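Local coordinates for protein cGAS/DncV-like nucleotidyltransferase in E. coli homolog (Rhodothermus marinus SG0.5JP17-172, PDB 6E0K) that makes the cyclic dinucleotide 3',3'-cUAMP from UTP and ATP, a second messenger that triggers abortive infection in bacterial defence against phage, at residues A[40-45]-A[167-172]; A[115-120]-A[158-163]. One frame throughout, in Å; residues are numbered along the deposited sequence.

Contact 1: residues A[40-45]-A[167-172]; sequences KPEVYL and YPKLHY
E42 and Y44 project from strand 42-45 toward P168 and K169 in the first turn of helix 168-172, the short axes passing 10.6 Å apart at an angle of 41°. Such spacing leaves the backbones well separated, and long side chains cross most of it. The extended chains of E42 and K169 come from opposite directions and join in a salt bridge, K169 NZ lying 2.6 Å from E42 OE2. The ammonium meets that oxygen on its syn side, 15° out of the carboxylate plane. The Y44 ring lies beside the salt bridge and reaches P168 with its hydroxyl end. With CG between the backbone N and the carbonyl carbon (chi1 60°), it extends toward the helix, and P168 CG packs at its edge, 3.9 Å from Y44 CE2. The K169 and Y44 side chains cross at about a right angle, with K169 CE 3.6 Å from Y44 CE1. Proline suits the first helical turn, where its missing N-H costs no bond. A water donates to L45 O and, weakly, to P168 O. Elsewhere, Y44 OH is bonded to Q66 OE1, E42 OE2 takes a bond from N68 ND2, and K169 NZ pairs also with E151. With two carboxylates beside it, the lysine is probably kept protonated, and its methylenes and ammonium tie the edge of the nucleotidyltransferase sheet to the helix start, close to the nucleotide-binding Q46 and N166.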
ATOM      1  N   LYS A  40       5.444  22.267  -9.638  1.00 20.40           N
ATOM      2  CA  LYS A  40       5.815  20.994 -10.229  1.00 20.34           C
ATOM      3  C   LYS A  40       5.588  19.878  -9.219  1.00 17.13           C
ATOM      4  O   LYS A  40       6.072  19.976  -8.085  1.00 18.92           O
ATOM      5  CB  LYS A  40       7.268  21.026 -10.644  1.00 24.50           C
ATOM      6  CG  LYS A  40       7.738  19.788 -11.318  1.00 26.36           C
ATOM      7  CD  LYS A  40       9.189  19.974 -11.666  1.00 36.39           C
ATOM      8  CE  LYS A  40       9.691  18.822 -12.461  1.00 31.08           C
ATOM      9  NZ  LYS A  40      11.054  19.142 -12.974  1.00 31.28           N
ATOM     10  N   PRO A  41       4.861  18.823  -9.564  1.00 15.80           N
ATOM     11  CA  PRO A  41       4.554  17.792  -8.572  1.00 14.71           C
ATOM     12  C   PRO A  41       5.745  16.887  -8.314  1.00 14.57           C
ATOM     13  O   PRO A  41       6.677  16.780  -9.117  1.00 17.45           O
ATOM     14  CB  PRO A  41       3.408  17.010  -9.215  1.00 16.73           C
ATOM     15  CG  PRO A  41       3.675  17.156 -10.694  1.00 18.79           C
ATOM     16  CD  PRO A  41       4.190  18.565 -10.851  1.00 18.85           C
ATOM     17  N   GLU A  42       5.705  16.234  -7.160  1.00 15.01           N
ATOM     18  CA  GLU A  42       6.674  15.178  -6.914  1.00 16.02           C
ATOM     19  C   GLU A  42       6.123  13.857  -7.428  1.00 16.61           C
ATOM     20  O   GLU A  42       4.909  13.675  -7.583  1.00 15.78           O
ATOM     21  CB  GLU A  42       7.033  15.074  -5.430  1.00 19.97           C
ATOM     22  CG  GLU A  42       5.902  14.621  -4.543  1.00 23.94           C
ATOM     23  CD  GLU A  42       6.352  14.358  -3.108  1.00 24.29           C
ATOM     24  OE1 GLU A  42       7.460  13.820  -2.907  1.00 29.20           O
ATOM     25  OE2 GLU A  42       5.592  14.694  -2.184  1.00 26.76           O
ATOM     26  N   VAL A  43       7.035  12.936  -7.726  1.00 14.77           N
ATOM     27  CA  VAL A  43       6.681  11.637  -8.267  1.00 13.01           C
ATOM     28  C   VAL A  43       7.383  10.601  -7.410  1.00 15.27           C
ATOM     29  O   VAL A  43       8.618  10.607  -7.319  1.00 16.69           O
ATOM     30  CB  VAL A  43       7.106  11.494  -9.740  1.00 15.50           C
ATOM     31  CG1 VAL A  43       6.595  10.177 -10.319  1.00 18.03           C
ATOM     32  CG2 VAL A  43       6.622  12.688 -10.549  1.00 20.98           C
ATOM     33  N   TYR A  44       6.613   9.726  -6.772  1.00 13.13           N
ATOM     34  CA  TYR A  44       7.209   8.693  -5.943  1.00 12.39           C
ATOM     35  C   TYR A  44       6.406   7.406  -6.057  1.00 14.59           C
ATOM     36  O   TYR A  44       5.285   7.386  -6.565  1.00 14.37           O
ATOM     37  CB  TYR A  44       7.342   9.151  -4.480  1.00 15.49           C
ATOM     38  CG  TYR A  44       6.069   9.525  -3.744  1.00 12.99           C
ATOM     39  CD1 TYR A  44       5.568  10.824  -3.795  1.00 14.39           C
ATOM     40  CD2 TYR A  44       5.393   8.588  -2.959  1.00 13.49           C
ATOM     41  CE1 TYR A  44       4.414  11.177  -3.091  1.00 14.20           C
ATOM     42  CE2 TYR A  44       4.237   8.930  -2.257  1.00 13.70           C
ATOM     43  CZ  TYR A  44       3.756  10.221  -2.335  1.00 14.58           C
ATOM     44  OH  TYR A  44       2.619  10.566  -1.635  1.00 14.45           O
ATOM     45  N   LEU A  45       7.017   6.303  -5.618  1.00 14.70           N
ATOM     46  CA  LEU A  45       6.340   5.022  -5.657  1.00 14.20           C
ATOM     47  C   LEU A  45       5.629   4.747  -4.349  1.00 13.52           C
ATOM     48  O   LEU A  45       6.046   5.209  -3.287  1.00 14.98           O
ATOM     49  CB  LEU A  45       7.316   3.873  -5.917  1.00 19.52           C
ATOM     50  CG  LEU A  45       7.945   3.894  -7.294  1.00 20.28           C
ATOM     51  CD1 LEU A  45       8.639   2.567  -7.535  1.00 20.23           C
ATOM     52  CD2 LEU A  45       6.875   4.163  -8.358  1.00 18.95           C
ATOM     53  N   TYR A 167      -2.161   8.022   3.096  1.00 14.90           N
ATOM     54  CA  TYR A 167      -0.914   8.401   3.758  1.00 12.02           C
ATOM     55  C   TYR A 167       0.224   7.471   3.350  1.00 13.48           C
ATOM     56  O   TYR A 167       0.854   6.834   4.201  1.00 15.11           O
ATOM     57  CB  TYR A 167      -1.095   8.384   5.272  1.00 12.31           C
ATOM     58  CG  TYR A 167      -2.177   9.312   5.781  1.00 14.43           C
ATOM     59  CD1 TYR A 167      -3.494   8.888   5.904  1.00 15.77           C
ATOM     60  CD2 TYR A 167      -1.862  10.615   6.137  1.00 16.76           C
ATOM     61  CE1 TYR A 167      -4.487   9.777   6.386  1.00 16.75           C
ATOM     62  CE2 TYR A 167      -2.824  11.488   6.615  1.00 18.77           C
ATOM     63  CZ  TYR A 167      -4.126  11.069   6.730  1.00 19.22           C
ATOM     64  OH  TYR A 167      -5.072  11.968   7.202  1.00 22.59           O
ATOM     65  N   PRO A 168       0.526   7.381   2.054  1.00 12.58           N
ATOM     66  CA  PRO A 168       1.542   6.408   1.614  1.00 12.14           C
ATOM     67  C   PRO A 168       2.931   6.670   2.171  1.00 13.65           C
ATOM     68  O   PRO A 168       3.686   5.711   2.405  1.00 14.01           O
ATOM     69  CB  PRO A 168       1.516   6.543   0.085  1.00 14.38           C
ATOM     70  CG  PRO A 168       1.047   7.955  -0.153  1.00 13.94           C
ATOM     71  CD  PRO A 168       0.040   8.218   0.936  1.00 15.12           C
ATOM     72  N   LYS A 169       3.306   7.935   2.386  1.00 13.01           N
ATOM     73  CA  LYS A 169       4.632   8.198   2.933  1.00 13.61           C
ATOM     74  C   LYS A 169       4.760   7.657   4.351  1.00 13.27           C
ATOM     75  O   LYS A 169       5.819   7.141   4.726  1.00 14.03           O
ATOM     76  CB  LYS A 169       4.928   9.694   2.911  1.00 16.93           C
ATOM     77  CG  LYS A 169       4.939  10.290   1.521  1.00 15.44           C
ATOM     78  CD  LYS A 169       5.280  11.758   1.600  1.00 16.70           C
ATOM     79  CE  LYS A 169       5.364  12.375   0.209  1.00 21.95           C
ATOM     80  NZ  LYS A 169       5.638  13.840   0.285  1.00 26.63           N
ATOM     81  N   LEU A 170       3.703   7.789   5.159  1.00 14.33           N
ATOM     82  CA  LEU A 170       3.747   7.252   6.514  1.00 14.38           C
ATOM     83  C   LEU A 170       3.695   5.734   6.506  1.00 13.44           C
ATOM     84  O   LEU A 170       4.361   5.084   7.323  1.00 15.81           O
ATOM     85  CB  LEU A 170       2.598   7.802   7.352  1.00 14.46           C
ATOM     86  CG  LEU A 170       2.729   9.290   7.641  1.00 18.44           C
ATOM     87  CD1 LEU A 170       1.515   9.748   8.425  1.00 19.07           C
ATOM     88  CD2 LEU A 170       4.002   9.548   8.405  1.00 24.19           C
ATOM     89  N   HIS A 171       2.904   5.153   5.602  1.00 12.76           N
ATOM     90  CA  HIS A 171       2.928   3.701   5.418  1.00 12.88           C
ATOM     91  C   HIS A 171       4.355   3.219   5.166  1.00 13.58           C
ATOM     92  O   HIS A 171       4.829   2.281   5.815  1.00 12.64           O
ATOM     93  CB  HIS A 171       1.998   3.303   4.266  1.00 12.16           C
ATOM     94  CG  HIS A 171       1.951   1.829   4.000  1.00 14.38           C
ATOM     95  ND1 HIS A 171       0.961   1.015   4.500  1.00 14.35           N
ATOM     96  CD2 HIS A 171       2.773   1.024   3.281  1.00 17.58           C
ATOM     97  CE1 HIS A 171       1.174  -0.230   4.110  1.00 15.22           C
ATOM     98  NE2 HIS A 171       2.264  -0.249   3.364  1.00 16.83           N
ATOM     99  N   TYR A 172       5.064   3.882   4.249  1.00 13.54           N
ATOM    100  CA  TYR A 172       6.436   3.484   3.941  1.00 11.27           C
ATOM    101  C   TYR A 172       7.360   3.680   5.136  1.00 12.21           C
ATOM    102  O   TYR A 172       8.133   2.784   5.503  1.00 12.76           O
ATOM    103  CB  TYR A 172       6.953   4.269   2.732  1.00 12.42           C
ATOM    104  CG  TYR A 172       8.418   4.041   2.535  1.00 13.08           C
ATOM    105  CD1 TYR A 172       8.875   2.810   2.098  1.00 15.84           C
ATOM    106  CD2 TYR A 172       9.347   5.034   2.811  1.00 17.06           C
ATOM    107  CE1 TYR A 172      10.222   2.581   1.920  1.00 15.09           C
ATOM    108  CE2 TYR A 172      10.697   4.813   2.634  1.00 21.35           C
ATOM    109  CZ  TYR A 172      11.124   3.570   2.200  1.00 19.12           C
ATOM    110  OH  TYR A 172      12.467   3.321   2.012  1.00 23.84           O
TER
HETATM  111  O   HOH W   1       5.113   5.747  -0.718  1.00 16.98           O

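Contact 2: residues A[115-120]-A[158-163]; sequences GRKTLK and PSEDRW
Two cations, K117 from the loop before strand 119-122 and R162 at the start of strand 162-166, stand close together around the carboxylate of E160, with K117 NZ 3.6 Å from R162 NH1. E160 is shared by both, linking the three residues into a salt-bridge network. Its OE2 faces the lysine in a rather long salt bridge, 3.5 Å to K117 NZ, while its OE1 is taken by the guanidinium of its own segment. There R162 NE forms a salt bridge whose modelled length is too short to be relied on, and the 2.7 Å bond from R162 NH1 to E160 OE1 is weak. The carboxyl carbon, E160 CD, sits in plane at the guanidinium edge. K117 reaches the pair by an extended chain that bends only at its last torsion (chi4 54°), turning the ammonium toward the glutamate. Long flexible residues suit this surface, since the backbones keep apart: R116 CA and S159 CA, the closest pair, are 7.2 Å from each other. A water fills part of that interval, giving a hydrogen bond to R116 O (2.7 Å) and accepting one from S159 N (3.1 Å). R116 and K117 belong to the UTP-binding residues, consistent with positive charge suiting a triphosphate. R162 also makes a weak, long ion pair with the ATP-binding E265. The contact joins the connection between strands 112-114 and 119-122, whose L119 packs on helix 92-107, to the one between strands 150-157 and 162-166, and K117 rests against V157.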
ATOM      1  N   GLY A 115      -8.569   5.846 -15.518  1.00 25.06           N
ATOM      2  CA  GLY A 115      -9.273   4.862 -14.729  1.00 26.96           C
ATOM      3  C   GLY A 115     -10.209   5.522 -13.727  1.00 32.33           C
ATOM      4  O   GLY A 115     -10.338   6.743 -13.661  1.00 28.00           O
ATOM      5  N   ARG A 116     -10.871   4.670 -12.937  1.00 34.79           N
ATOM      6  CA  ARG A 116     -11.793   5.155 -11.912  1.00 35.49           C
ATOM      7  C   ARG A 116     -11.098   6.097 -10.936  1.00 32.26           C
ATOM      8  O   ARG A 116     -11.627   7.162 -10.590  1.00 32.68           O
ATOM      9  CB  ARG A 116     -12.402   3.972 -11.158  1.00 39.87           C
ATOM     10  CG  ARG A 116     -13.199   3.018 -12.025  1.00 45.17           C
ATOM     11  CD  ARG A 116     -14.421   3.703 -12.601  1.00 49.77           C
ATOM     12  NE  ARG A 116     -15.226   2.802 -13.419  1.00 54.40           N
ATOM     13  CZ  ARG A 116     -16.318   3.174 -14.078  1.00 58.26           C
ATOM     14  NH1 ARG A 116     -16.730   4.434 -14.012  1.00 60.79           N
ATOM     15  NH2 ARG A 116     -16.994   2.293 -14.804  1.00 60.30           N
ATOM     16  N   LYS A 117      -9.912   5.716 -10.468  1.00 29.87           N
ATOM     17  CA  LYS A 117      -9.208   6.481  -9.454  1.00 30.42           C
ATOM     18  C   LYS A 117      -7.809   6.878  -9.883  1.00 33.06           C
ATOM     19  O   LYS A 117      -7.136   7.611  -9.147  1.00 38.87           O
ATOM     20  CB  LYS A 117      -9.121   5.687  -8.141  1.00 34.82           C
ATOM     21  CG  LYS A 117     -10.458   5.390  -7.469  1.00 31.96           C
ATOM     22  CD  LYS A 117     -10.251   4.526  -6.231  1.00 34.03           C
ATOM     23  CE  LYS A 117     -11.475   4.517  -5.333  1.00 43.55           C
ATOM     24  NZ  LYS A 117     -12.704   4.118  -6.067  1.00 45.48           N
ATOM     25  N   THR A 118      -7.350   6.412 -11.041  1.00 26.69           N
ATOM     26  CA  THR A 118      -5.966   6.574 -11.455  1.00 24.95           C
ATOM     27  C   THR A 118      -5.900   6.821 -12.950  1.00 22.92           C
ATOM     28  O   THR A 118      -6.859   6.587 -13.688  1.00 24.90           O
ATOM     29  CB  THR A 118      -5.121   5.336 -11.151  1.00 25.17           C
ATOM     30  OG1 THR A 118      -5.685   4.216 -11.841  1.00 29.55           O
ATOM     31  CG2 THR A 118      -5.085   5.053  -9.655  1.00 29.73           C
ATOM     32  N   LEU A 119      -4.748   7.322 -13.376  1.00 18.28           N
ATOM     33  CA  LEU A 119      -4.371   7.382 -14.777  1.00 15.34           C
ATOM     34  C   LEU A 119      -3.498   6.169 -15.048  1.00 16.69           C
ATOM     35  O   LEU A 119      -2.536   5.927 -14.312  1.00 20.40           O
ATOM     36  CB  LEU A 119      -3.598   8.668 -15.090  1.00 19.82           C
ATOM     37  CG  LEU A 119      -4.309   9.987 -15.386  1.00 26.00           C
ATOM     38  CD1 LEU A 119      -3.319  11.142 -15.355  1.00 25.87           C
ATOM     39  CD2 LEU A 119      -4.977   9.904 -16.749  1.00 27.51           C
ATOM     40  N   LYS A 120      -3.845   5.392 -16.066  1.00 15.22           N
ATOM     41  CA  LYS A 120      -3.045   4.230 -16.425  1.00 14.08           C
ATOM     42  C   LYS A 120      -2.130   4.579 -17.590  1.00 17.61           C
ATOM     43  O   LYS A 120      -2.575   5.156 -18.588  1.00 16.50           O
ATOM     44  CB  LYS A 120      -3.932   3.036 -16.780  1.00 17.04           C
ATOM     45  CG  LYS A 120      -4.680   2.465 -15.556  1.00 25.16           C
ATOM     46  CD  LYS A 120      -5.306   1.106 -15.859  1.00 32.30           C
ATOM     47  CE  LYS A 120      -5.349   0.212 -14.615  1.00 36.48           C
ATOM     48  NZ  LYS A 120      -5.940   0.911 -13.440  1.00 39.37           N
ATOM     49  N   PRO A 158     -14.591  11.202  -9.366  1.00 21.48           N
ATOM     50  CA  PRO A 158     -15.779  11.817  -9.979  1.00 20.87           C
ATOM     51  C   PRO A 158     -16.986  10.905 -10.042  1.00 20.96           C
ATOM     52  O   PRO A 158     -18.119  11.397  -9.961  1.00 21.43           O
ATOM     53  CB  PRO A 158     -15.282  12.196 -11.380  1.00 23.46           C
ATOM     54  CG  PRO A 158     -13.822  12.484 -11.167  1.00 26.18           C
ATOM     55  CD  PRO A 158     -13.370  11.447 -10.159  1.00 20.66           C
ATOM     56  N   SER A 159     -16.778   9.593 -10.184  1.00 23.29           N
ATOM     57  CA  SER A 159     -17.890   8.659 -10.296  1.00 23.94           C
ATOM     58  C   SER A 159     -18.588   8.427  -8.969  1.00 30.34           C
ATOM     59  O   SER A 159     -19.680   7.847  -8.953  1.00 32.04           O
ATOM     60  CB  SER A 159     -17.398   7.324 -10.863  1.00 20.23           C
ATOM     61  OG  SER A 159     -16.465   6.696  -9.993  1.00 27.92           O
ATOM     62  N   GLU A 160     -17.991   8.868  -7.864  1.00 26.02           N
ATOM     63  CA  GLU A 160     -18.547   8.629  -6.544  1.00 23.13           C
ATOM     64  C   GLU A 160     -18.755   9.905  -5.741  1.00 21.13           C
ATOM     65  O   GLU A 160     -19.212   9.819  -4.598  1.00 25.04           O
ATOM     66  CB  GLU A 160     -17.641   7.669  -5.756  1.00 28.74           C
ATOM     67  CG  GLU A 160     -17.441   6.330  -6.457  1.00 35.24           C
ATOM     68  CD  GLU A 160     -16.398   5.461  -5.792  1.00 40.81           C
ATOM     69  OE1 GLU A 160     -15.802   5.908  -4.793  1.00 46.89           O
ATOM     70  OE2 GLU A 160     -16.171   4.327  -6.270  1.00 44.35           O
ATOM     71  N   ASP A 161     -18.463  11.074  -6.307  1.00 22.71           N
ATOM     72  CA  ASP A 161     -18.554  12.354  -5.603  1.00 22.02           C
ATOM     73  C   ASP A 161     -17.982  12.232  -4.192  1.00 22.65           C
ATOM     74  O   ASP A 161     -18.665  12.422  -3.188  1.00 24.46           O
ATOM     75  CB  ASP A 161     -19.999  12.868  -5.565  1.00 25.01           C
ATOM     76  CG  ASP A 161     -20.134  14.198  -4.814  1.00 29.59           C
ATOM     77  OD1 ASP A 161     -19.138  14.960  -4.778  1.00 26.07           O
ATOM     78  OD2 ASP A 161     -21.220  14.464  -4.239  1.00 27.73           O
ATOM     79  N   ARG A 162     -16.714  11.843  -4.114  1.00 19.85           N
ATOM     80  CA  ARG A 162     -16.102  11.777  -2.799  1.00 21.19           C
ATOM     81  C   ARG A 162     -14.604  11.975  -2.920  1.00 18.88           C
ATOM     82  O   ARG A 162     -14.006  11.748  -3.977  1.00 18.55           O
ATOM     83  CB  ARG A 162     -16.392  10.455  -2.085  1.00 24.78           C
ATOM     84  CG  ARG A 162     -15.513   9.314  -2.504  1.00 25.53           C
ATOM     85  CD  ARG A 162     -15.950   8.027  -1.806  1.00 36.42           C
ATOM     86  NE  ARG A 162     -15.487   6.844  -2.522  1.00 42.96           N
ATOM     87  CZ  ARG A 162     -14.458   6.093  -2.146  1.00 44.92           C
ATOM     88  NH1 ARG A 162     -14.112   5.036  -2.868  1.00 47.18           N
ATOM     89  NH2 ARG A 162     -13.783   6.391  -1.044  1.00 51.26           N
ATOM     90  N   TRP A 163     -14.017  12.411  -1.812  1.00 17.78           N
ATOM     91  CA  TRP A 163     -12.579  12.571  -1.680  1.00 16.25           C
ATOM     92  C   TRP A 163     -12.003  11.408  -0.895  1.00 20.40           C
ATOM     93  O   TRP A 163     -12.597  10.949   0.088  1.00 25.22           O
ATOM     94  CB  TRP A 163     -12.231  13.877  -0.965  1.00 18.15           C
ATOM     95  CG  TRP A 163     -12.584  15.105  -1.753  1.00 16.52           C
ATOM     96  CD1 TRP A 163     -13.768  15.797  -1.723  1.00 16.21           C
ATOM     97  CD2 TRP A 163     -11.744  15.786  -2.693  1.00 15.14           C
ATOM     98  NE1 TRP A 163     -13.707  16.869  -2.589  1.00 17.31           N
ATOM     99  CE2 TRP A 163     -12.479  16.878  -3.199  1.00 13.70           C
ATOM    100  CE3 TRP A 163     -10.440  15.574  -3.154  1.00 13.42           C
ATOM    101  CZ2 TRP A 163     -11.947  17.768  -4.137  1.00 18.56           C
ATOM    102  CZ3 TRP A 163      -9.922  16.437  -4.104  1.00 17.84           C
ATOM    103  CH2 TRP A 163     -10.676  17.528  -4.584  1.00 20.61           C
TER
HETATM  104  O   HOH W   2     -14.186   7.963 -10.886  1.00 24.64           O

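How the contacts relate
Both contacts reach the same mixed sheet of the nucleotidyltransferase fold, their centres 18 Å apart. Along the chain the order is 40-45, 115-120, 158-163 and 167-172, so the two segments of contact 2 fall between those of contact 1. Segments 158-163 and 167-172 adjoin: strand 162-166, ending at the UTP-binding N166, leads through Y167 into helix 168-181. Otherwise the contacts do not touch. Contact 1 fastens that helix to edge strand 42-45, and contact 2 brings together two strand-to-strand connections of the sheet. Each lies near nucleotide-binding residues, Q46 and N166 for contact 1, R116 to K120 and E265 for contact 2, consistent with both bordering the active site.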